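Local coordinates for protein probable aminotransferase (Pseudomonas aeruginosa, PDB 5YKR) that is a probable aminotransferase of class III, a family of pyridoxal-phosphate enzymes, and carries its cofactor covalently attached to a lysine, at residues A[5-9]-A[374-378]; A[384-390]-A[428-433]. All coordinates share one frame; numbering follows the deposited sequence.

In the fold
The two contacts lie next to each other, their centres about 17 Å apart. Interaction 1 is partly buried and near the surface. It holds the modelled N-terminal end of the chain against the turn between helix 349-372 and strand 378-382, with one hydrogen bond from an indole N-H and leucine packing. Interaction 2 is fully buried and closer to the centre of the chain. It pairs strands 385-389 and 430-432 of a three-stranded antiparallel sheet by backbone bonds, with a buried carboxylate toward one end and waters between the strands. Strand 378-382, entered from 374-378, is the third strand. The contacts meet where Trp377 packs on Phe390 and where His378 and Leu389 pair between neighbouring strands.

Interaction 1 (A[5-9]-A[374-378]); sequences FGLDL and RLPWH
Trp377 reaches the backbone of Phe5 through its indole nitrogen. Trp377 NE1 donates a hydrogen bond to Phe5 O at 2.8 Å, with an N-H...O angle of 151°. The carbonyl oxygen lies at the ring edge, 18° out of the indole plane. Chi1 of Trp377 is -61°, which sets CG opposite its own carbonyl carbon and leads the ring edge to residues 5-7. The same edge also receives Leu7: CD1 of Leu7 is 3.8 Å from CZ2 of Trp377, and the two side chains cross at about a right angle. The other methyl of Leu7, CD2, packs on CD2 of Leu375 at 3.9 Å. Leu375 in turn lays CD1 over one face of the indole, 4.2 Å above the plane. Leu375 thus covers one face while Leu7 meets the edge. Phe5 takes part mainly through its carbonyl group, since its phenyl ring leads away. Gly6 CA rests 3.9 Å from CD of Pro376; this proline centres an inverse gamma turn. The contact joins the lead-in to helix 9-26 to the loop between helix 349-372 and strand 378-382. Ile409 and Leu413 of helix 407-418 and Leu453 of helix 439-456 add to the apolar surroundings.

Interaction 2 (A[384-390]-A[428-433]); sequences ARVEYLF and HNMALT
Glu387 and Asn429 carry most of the polar contact at one end of this strand pair. Asn429 N donates to OE2 of Glu387 at 3.1 Å, from above the carboxylate plane. The extended Glu387 chain, with CG anti to the backbone N (chi1 -179°), brings the carboxylate there. A water gives one hydrogen to OE2 of Glu387, 2.8 Å away, and the other to Tyr388 O, and accepts from ND2 of Asn429. Asn429 O accepts from Tyr388 N at 3.3 Å and takes a hydrogen from a second water, which also donates to Val386 O. Asn429 CB lies over the face of the Tyr388 ring, 4.0 Å from its centroid, in a CH-pi contact. Val386 and Ala431 exchange two backbone bonds, Val386 N to Ala431 O at 2.9 Å and Ala431 N to Val386 O at 2.8 Å. Arg385-Leu432 and Glu387-Met430 are the non-hydrogen-bonded pairs on either side. Thr433 N closes the other end on Ala384 O. Met430 places SD 3.8 Å above the guanidinium plane of Arg385, whose NH1 is hydrogen-bonded to Ser85 OG. This alternation of pairs marks an antiparallel sheet, here a three-stranded one whose Val386 and Ala431 pack on Leu362 of helix 349-372.

Interaction 1 (A[5-9]-A[374-378])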
ATOM      1  N   PHE A   5      31.996  14.256 -16.986  1.00 28.58           N
ATOM      2  CA  PHE A   5      30.888  13.736 -17.875  1.00 27.00           C
ATOM      3  C   PHE A   5      30.785  14.405 -19.257  1.00 25.43           C
ATOM      4  O   PHE A   5      29.759  14.350 -19.946  1.00 26.89           O
ATOM      5  CB  PHE A   5      29.534  13.902 -17.157  1.00 27.72           C
ATOM      6  CG  PHE A   5      29.505  13.388 -15.727  1.00 28.86           C
ATOM      7  CD1 PHE A   5      29.371  12.060 -15.496  1.00 29.27           C
ATOM      8  CD2 PHE A   5      29.661  14.233 -14.639  1.00 30.42           C
ATOM      9  CE1 PHE A   5      29.296  11.560 -14.194  1.00 30.84           C
ATOM     10  CE2 PHE A   5      29.608  13.749 -13.352  1.00 34.25           C
ATOM     11  CZ  PHE A   5      29.402  12.407 -13.130  1.00 31.21           C
ATOM     12  N   GLY A   6      31.850  15.056 -19.686  1.00 25.36           N
ATOM     13  CA  GLY A   6      31.883  15.666 -20.983  1.00 25.54           C
ATOM     14  C   GLY A   6      31.255  17.034 -21.074  1.00 25.64           C
ATOM     15  O   GLY A   6      31.168  17.556 -22.173  1.00 28.60           O
ATOM     16  N   LEU A   7      30.833  17.622 -19.940  1.00 24.34           N
ATOM     17  CA  LEU A   7      30.237  18.966 -19.897  1.00 24.86           C
ATOM     18  C   LEU A   7      31.025  19.891 -18.944  1.00 25.68           C
ATOM     19  O   LEU A   7      31.673  19.430 -17.983  1.00 30.47           O
ATOM     20  CB  LEU A   7      28.795  18.875 -19.390  1.00 22.92           C
ATOM     21  CG  LEU A   7      27.817  17.997 -20.180  1.00 21.97           C
ATOM     22  CD1 LEU A   7      26.451  18.009 -19.547  1.00 22.88           C
ATOM     23  CD2 LEU A   7      27.713  18.449 -21.611  1.00 27.46           C
ATOM     24  N   ASP A   8      30.936  21.198 -19.211  1.00 26.24           N
ATOM     25  CA  ASP A   8      31.475  22.217 -18.318  1.00 29.03           C
ATOM     26  C   ASP A   8      30.430  22.512 -17.215  1.00 25.85           C
ATOM     27  O   ASP A   8      29.367  23.130 -17.477  1.00 25.36           O
ATOM     28  CB  ASP A   8      31.836  23.474 -19.125  1.00 31.13           C
ATOM     29  CG  ASP A   8      32.394  24.612 -18.268  1.00 34.35           C
ATOM     30  OD1 ASP A   8      32.183  24.650 -17.058  1.00 41.34           O
ATOM     31  OD2 ASP A   8      33.091  25.498 -18.821  1.00 42.71           O
ATOM     32  N   LEU A   9      30.726  22.097 -15.979  1.00 25.26           N
ATOM     33  CA  LEU A   9      29.768  22.250 -14.905  1.00 25.30           C
ATOM     34  C   LEU A   9      29.399  23.695 -14.601  1.00 27.04           C
ATOM     35  O   LEU A   9      28.276  23.965 -14.150  1.00 23.51           O
ATOM     36  CB  LEU A   9      30.193  21.517 -13.642  1.00 28.08           C
ATOM     37  CG  LEU A   9      30.203  19.991 -13.735  1.00 30.86           C
ATOM     38  CD1 LEU A   9      30.641  19.397 -12.411  1.00 35.11           C
ATOM     39  CD2 LEU A   9      28.841  19.401 -14.171  1.00 35.01           C
ATOM     40  N   ARG A 374      29.781  13.890 -29.429  1.00 21.18           N
ATOM     41  CA  ARG A 374      30.943  13.140 -28.908  1.00 22.83           C
ATOM     42  C   ARG A 374      30.886  13.007 -27.399  1.00 22.44           C
ATOM     43  O   ARG A 374      31.907  12.983 -26.700  1.00 23.88           O
ATOM     44  CB  ARG A 374      32.267  13.753 -29.412  1.00 24.60           C
ATOM     45  CG  ARG A 374      32.354  13.823 -30.931  1.00 26.91           C
ATOM     46  CD  ARG A 374      33.769  14.218 -31.367  1.00 31.37           C
ATOM     47  NE  ARG A 374      33.835  14.270 -32.828  1.00 37.07           N
ATOM     48  CZ  ARG A 374      34.782  14.836 -33.553  1.00 43.14           C
ATOM     49  NH1 ARG A 374      35.848  15.396 -32.977  1.00 55.27           N
ATOM     50  NH2 ARG A 374      34.667  14.825 -34.870  1.00 43.51           N
ATOM     51  N   LEU A 375      29.678  12.897 -26.863  1.00 19.92           N
ATOM     52  CA  LEU A 375      29.534  12.793 -25.413  1.00 20.23           C
ATOM     53  C   LEU A 375      29.896  11.387 -24.963  1.00 19.41           C
ATOM     54  O   LEU A 375      29.494  10.416 -25.602  1.00 21.01           O
ATOM     55  CB  LEU A 375      28.123  13.164 -24.983  1.00 19.38           C
ATOM     56  CG  LEU A 375      27.777  14.620 -25.028  1.00 19.60           C
ATOM     57  CD1 LEU A 375      26.262  14.787 -24.990  1.00 23.22           C
ATOM     58  CD2 LEU A 375      28.436  15.371 -23.889  1.00 22.53           C
ATOM     59  N   PRO A 376      30.544  11.246 -23.791  1.00 19.19           N
ATOM     60  CA  PRO A 376      30.897   9.937 -23.255  1.00 20.01           C
ATOM     61  C   PRO A 376      29.716   9.330 -22.505  1.00 19.08           C
ATOM     62  O   PRO A 376      29.812   8.961 -21.332  1.00 20.68           O
ATOM     63  CB  PRO A 376      32.058  10.284 -22.296  1.00 18.91           C
ATOM     64  CG  PRO A 376      31.717  11.650 -21.777  1.00 20.65           C
ATOM     65  CD  PRO A 376      31.082  12.343 -22.944  1.00 21.13           C
ATOM     66  N   TRP A 377      28.589   9.244 -23.204  1.00 16.86           N
ATOM     67  CA  TRP A 377      27.319   8.781 -22.647  1.00 16.25           C
ATOM     68  C   TRP A 377      26.779   7.681 -23.579  1.00 16.92           C
ATOM     69  O   TRP A 377      27.246   7.515 -24.713  1.00 19.35           O
ATOM     70  CB  TRP A 377      26.279   9.902 -22.651  1.00 15.91           C
ATOM     71  CG  TRP A 377      26.550  11.158 -21.850  1.00 16.42           C
ATOM     72  CD1 TRP A 377      27.709  11.522 -21.228  1.00 17.18           C
ATOM     73  CD2 TRP A 377      25.639  12.230 -21.627  1.00 16.30           C
ATOM     74  NE1 TRP A 377      27.556  12.727 -20.612  1.00 18.64           N
ATOM     75  CE2 TRP A 377      26.292  13.191 -20.851  1.00 17.99           C
ATOM     76  CE3 TRP A 377      24.297  12.450 -21.969  1.00 17.69           C
ATOM     77  CZ2 TRP A 377      25.665  14.350 -20.423  1.00 19.31           C
ATOM     78  CZ3 TRP A 377      23.688  13.589 -21.544  1.00 19.27           C
ATOM     79  CH2 TRP A 377      24.377  14.540 -20.786  1.00 21.43           C
ATOM     80  N   HIS A 378      25.764   6.941 -23.102  1.00 17.02           N
ATOM     81  CA  HIS A 378      25.108   5.963 -23.985  1.00 15.92           C
ATOM     82  C   HIS A 378      23.634   5.910 -23.636  1.00 15.47           C
ATOM     83  O   HIS A 378      23.235   6.358 -22.558  1.00 15.20           O
ATOM     84  CB  HIS A 378      25.721   4.552 -23.911  1.00 16.55           C
ATOM     85  CG  HIS A 378      25.465   3.856 -22.621  1.00 16.40           C
ATOM     86  ND1 HIS A 378      26.169   4.133 -21.472  1.00 16.91           N
ATOM     87  CD2 HIS A 378      24.506   2.968 -22.290  1.00 17.40           C
ATOM     88  CE1 HIS A 378      25.641   3.427 -20.476  1.00 16.55           C
ATOM     89  NE2 HIS A 378      24.645   2.694 -20.955  1.00 15.57           N
TER

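Interaction 2 (A[384-390]-A[428-433])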
ATOM      1  N   ALA A 384       9.263  -0.167 -24.519  1.00 13.07           N
ATOM      2  CA  ALA A 384       8.721   1.178 -24.486  1.00 12.92           C
ATOM      3  C   ALA A 384       9.523   2.180 -23.671  1.00 11.86           C
ATOM      4  O   ALA A 384       9.165   3.375 -23.641  1.00 12.75           O
ATOM      5  CB  ALA A 384       7.304   1.141 -23.963  1.00 13.86           C
ATOM      6  N   ARG A 385      10.585   1.725 -22.972  1.00 12.73           N
ATOM      7  CA  ARG A 385      11.272   2.548 -21.990  1.00 11.91           C
ATOM      8  C   ARG A 385      12.717   2.792 -22.444  1.00 11.88           C
ATOM      9  O   ARG A 385      13.408   1.834 -22.785  1.00 13.82           O
ATOM     10  CB  ARG A 385      11.239   1.800 -20.629  1.00 11.34           C
ATOM     11  CG  ARG A 385      11.721   2.565 -19.427  1.00 11.01           C
ATOM     12  CD  ARG A 385      11.747   1.660 -18.206  1.00 11.87           C
ATOM     13  NE  ARG A 385      12.038   2.476 -17.033  1.00 14.01           N
ATOM     14  CZ  ARG A 385      11.101   3.116 -16.285  1.00 13.62           C
ATOM     15  NH1 ARG A 385       9.806   2.989 -16.539  1.00 15.66           N
ATOM     16  NH2 ARG A 385      11.491   3.942 -15.346  1.00 17.17           N
ATOM     17  N   VAL A 386      13.136   4.070 -22.473  1.00 11.59           N
ATOM     18  CA  VAL A 386      14.451   4.463 -23.012  1.00 12.12           C
ATOM     19  C   VAL A 386      15.196   5.298 -21.960  1.00 12.63           C
ATOM     20  O   VAL A 386      14.615   6.240 -21.407  1.00 14.21           O
ATOM     21  CB  VAL A 386      14.256   5.349 -24.273  1.00 13.29           C
ATOM     22  CG1 VAL A 386      15.577   5.841 -24.862  1.00 14.74           C
ATOM     23  CG2 VAL A 386      13.464   4.567 -25.335  1.00 13.90           C
ATOM     24  N   GLU A 387      16.473   4.967 -21.697  1.00 13.02           N
ATOM     25  CA  GLU A 387      17.225   5.754 -20.698  1.00 13.32           C
ATOM     26  C   GLU A 387      18.676   5.865 -21.104  1.00 13.55           C
ATOM     27  O   GLU A 387      19.279   4.880 -21.519  1.00 13.75           O
ATOM     28  CB  GLU A 387      17.096   5.086 -19.320  1.00 13.48           C
ATOM     29  CG  GLU A 387      17.806   5.813 -18.183  1.00 14.28           C
ATOM     30  CD  GLU A 387      17.191   5.571 -16.810  1.00 17.30           C
ATOM     31  OE1 GLU A 387      16.359   4.624 -16.690  1.00 21.26           O
ATOM     32  OE2 GLU A 387      17.587   6.294 -15.840  1.00 17.70           O
ATOM     33  N   TYR A 388      19.229   7.052 -20.861  1.00 14.15           N
ATOM     34  CA  TYR A 388      20.651   7.269 -21.053  1.00 14.64           C
ATOM     35  C   TYR A 388      21.401   7.388 -19.691  1.00 16.96           C
ATOM     36  O   TYR A 388      20.789   7.595 -18.615  1.00 16.71           O
ATOM     37  CB  TYR A 388      20.937   8.443 -21.966  1.00 16.90           C
ATOM     38  CG  TYR A 388      20.203   9.707 -21.642  1.00 17.87           C
ATOM     39  CD1 TYR A 388      20.766  10.680 -20.779  1.00 20.26           C
ATOM     40  CD2 TYR A 388      18.963   9.979 -22.205  1.00 18.10           C
ATOM     41  CE1 TYR A 388      20.075  11.831 -20.472  1.00 21.65           C
ATOM     42  CE2 TYR A 388      18.291  11.161 -21.923  1.00 19.75           C
ATOM     43  CZ  TYR A 388      18.875  12.089 -21.093  1.00 20.76           C
ATOM     44  OH  TYR A 388      18.258  13.251 -20.756  1.00 26.17           O
ATOM     45  N   LEU A 389      22.704   7.172 -19.752  1.00 16.21           N
ATOM     46  CA  LEU A 389      23.584   7.181 -18.590  1.00 16.23           C
ATOM     47  C   LEU A 389      24.857   7.892 -19.011  1.00 16.83           C
ATOM     48  O   LEU A 389      25.295   7.785 -20.178  1.00 18.52           O
ATOM     49  CB  LEU A 389      23.943   5.742 -18.177  1.00 19.89           C
ATOM     50  CG  LEU A 389      23.250   5.013 -17.043  1.00 20.43           C
ATOM     51  CD1 LEU A 389      23.757   3.586 -16.967  1.00 20.36           C
ATOM     52  CD2 LEU A 389      23.339   5.770 -15.701  1.00 19.13           C
ATOM     53  N   PHE A 390      25.502   8.560 -18.044  1.00 16.11           N
ATOM     54  CA  PHE A 390      26.678   9.395 -18.355  1.00 15.93           C
ATOM     55  C   PHE A 390      27.979   8.577 -18.280  1.00 17.10           C
ATOM     56  O   PHE A 390      28.909   8.921 -17.548  1.00 19.38           O
ATOM     57  CB  PHE A 390      26.753  10.616 -17.436  1.00 16.78           C
ATOM     58  CG  PHE A 390      25.463  11.384 -17.267  1.00 17.16           C
ATOM     59  CD1 PHE A 390      24.568  11.565 -18.325  1.00 17.77           C
ATOM     60  CD2 PHE A 390      25.160  11.959 -16.053  1.00 20.36           C
ATOM     61  CE1 PHE A 390      23.391  12.278 -18.138  1.00 22.03           C
ATOM     62  CE2 PHE A 390      24.002  12.701 -15.859  1.00 21.19           C
ATOM     63  CZ  PHE A 390      23.111  12.843 -16.902  1.00 21.64           C
ATOM     64  N   HIS A 428      14.796   9.623 -12.979  1.00 12.94           N
ATOM     65  CA  HIS A 428      15.528   8.795 -13.952  1.00 14.13           C
ATOM     66  C   HIS A 428      15.953   9.717 -15.098  1.00 15.01           C
ATOM     67  O   HIS A 428      15.443  10.809 -15.215  1.00 19.41           O
ATOM     68  CB  HIS A 428      14.625   7.635 -14.493  1.00 13.94           C
ATOM     69  CG  HIS A 428      14.079   6.716 -13.432  1.00 14.18           C
ATOM     70  ND1 HIS A 428      12.808   6.774 -12.882  1.00 16.80           N
ATOM     71  CD2 HIS A 428      14.723   5.739 -12.769  1.00 14.15           C
ATOM     72  CE1 HIS A 428      12.713   5.841 -11.933  1.00 13.45           C
ATOM     73  NE2 HIS A 428      13.847   5.176 -11.876  1.00 17.74           N
ATOM     74  N   ASN A 429      16.754   9.222 -16.029  1.00 14.69           N
ATOM     75  CA  ASN A 429      16.997   9.894 -17.309  1.00 14.88           C
ATOM     76  C   ASN A 429      16.270   9.121 -18.400  1.00 13.22           C
ATOM     77  O   ASN A 429      16.847   8.762 -19.454  1.00 14.69           O
ATOM     78  CB  ASN A 429      18.501   9.974 -17.593  1.00 17.38           C
ATOM     79  CG  ASN A 429      19.213  10.807 -16.562  1.00 17.25           C
ATOM     80  OD1 ASN A 429      18.949  12.026 -16.471  1.00 20.31           O
ATOM     81  ND2 ASN A 429      20.104  10.163 -15.743  1.00 21.95           N
ATOM     82  N   MET A 430      14.989   8.821 -18.129  1.00 13.96           N
ATOM     83  CA  MET A 430      14.215   7.912 -18.971  1.00 12.45           C
ATOM     84  C   MET A 430      13.050   8.665 -19.627  1.00 11.96           C
ATOM     85  O   MET A 430      12.616   9.693 -19.171  1.00 14.34           O
ATOM     86  CB  MET A 430      13.665   6.672 -18.187  1.00 13.19           C
ATOM     87  CG  MET A 430      12.425   6.909 -17.326  1.00 13.63           C
ATOM     88  SD  MET A 430      10.914   6.523 -18.226  1.00 13.64           S
ATOM     89  CE  MET A 430       9.686   6.818 -16.956  1.00 14.23           C
ATOM     90  N   ALA A 431      12.560   8.078 -20.722  1.00 12.19           N
ATOM     91  CA  ALA A 431      11.304   8.471 -21.361  1.00 11.91           C
ATOM     92  C   ALA A 431      10.550   7.183 -21.654  1.00 12.45           C
ATOM     93  O   ALA A 431      11.135   6.157 -22.054  1.00 12.30           O
ATOM     94  CB  ALA A 431      11.573   9.196 -22.680  1.00 13.38           C
ATOM     95  N   LEU A 432       9.243   7.246 -21.413  1.00 12.22           N
ATOM     96  CA  LEU A 432       8.361   6.126 -21.595  1.00 12.88           C
ATOM     97  C   LEU A 432       7.283   6.518 -22.616  1.00 11.93           C
ATOM     98  O   LEU A 432       6.659   7.585 -22.481  1.00 12.85           O
ATOM     99  CB  LEU A 432       7.724   5.827 -20.199  1.00 13.63           C
ATOM    100  CG  LEU A 432       6.856   4.578 -20.080  1.00 14.35           C
ATOM    101  CD1 LEU A 432       7.546   3.255 -20.462  1.00 15.46           C
ATOM    102  CD2 LEU A 432       6.363   4.539 -18.665  1.00 14.57           C
ATOM    103  N   THR A 433       7.048   5.647 -23.583  1.00 11.75           N
ATOM    104  CA  THR A 433       5.986   5.864 -24.567  1.00 11.80           C
ATOM    105  C   THR A 433       4.729   5.090 -24.177  1.00 12.74           C
ATOM    106  O   THR A 433       4.801   4.093 -23.467  1.00 14.09           O
ATOM    107  CB  THR A 433       6.434   5.429 -25.974  1.00 14.48           C
ATOM    108  OG1 THR A 433       6.729   4.041 -25.955  1.00 15.19           O
ATOM    109  CG2 THR A 433       7.653   6.191 -26.403  1.00 14.26           C
TER
HETATM  110  O   HOH W   1      15.672   8.953 -22.106  1.00 25.12           O
HETATM  111  O   HOH W   2      20.245   7.161 -15.938  1.00 18.79           O
HETATM  112  O   HOH W   3      18.540  14.090 -17.661  1.00 31.40           O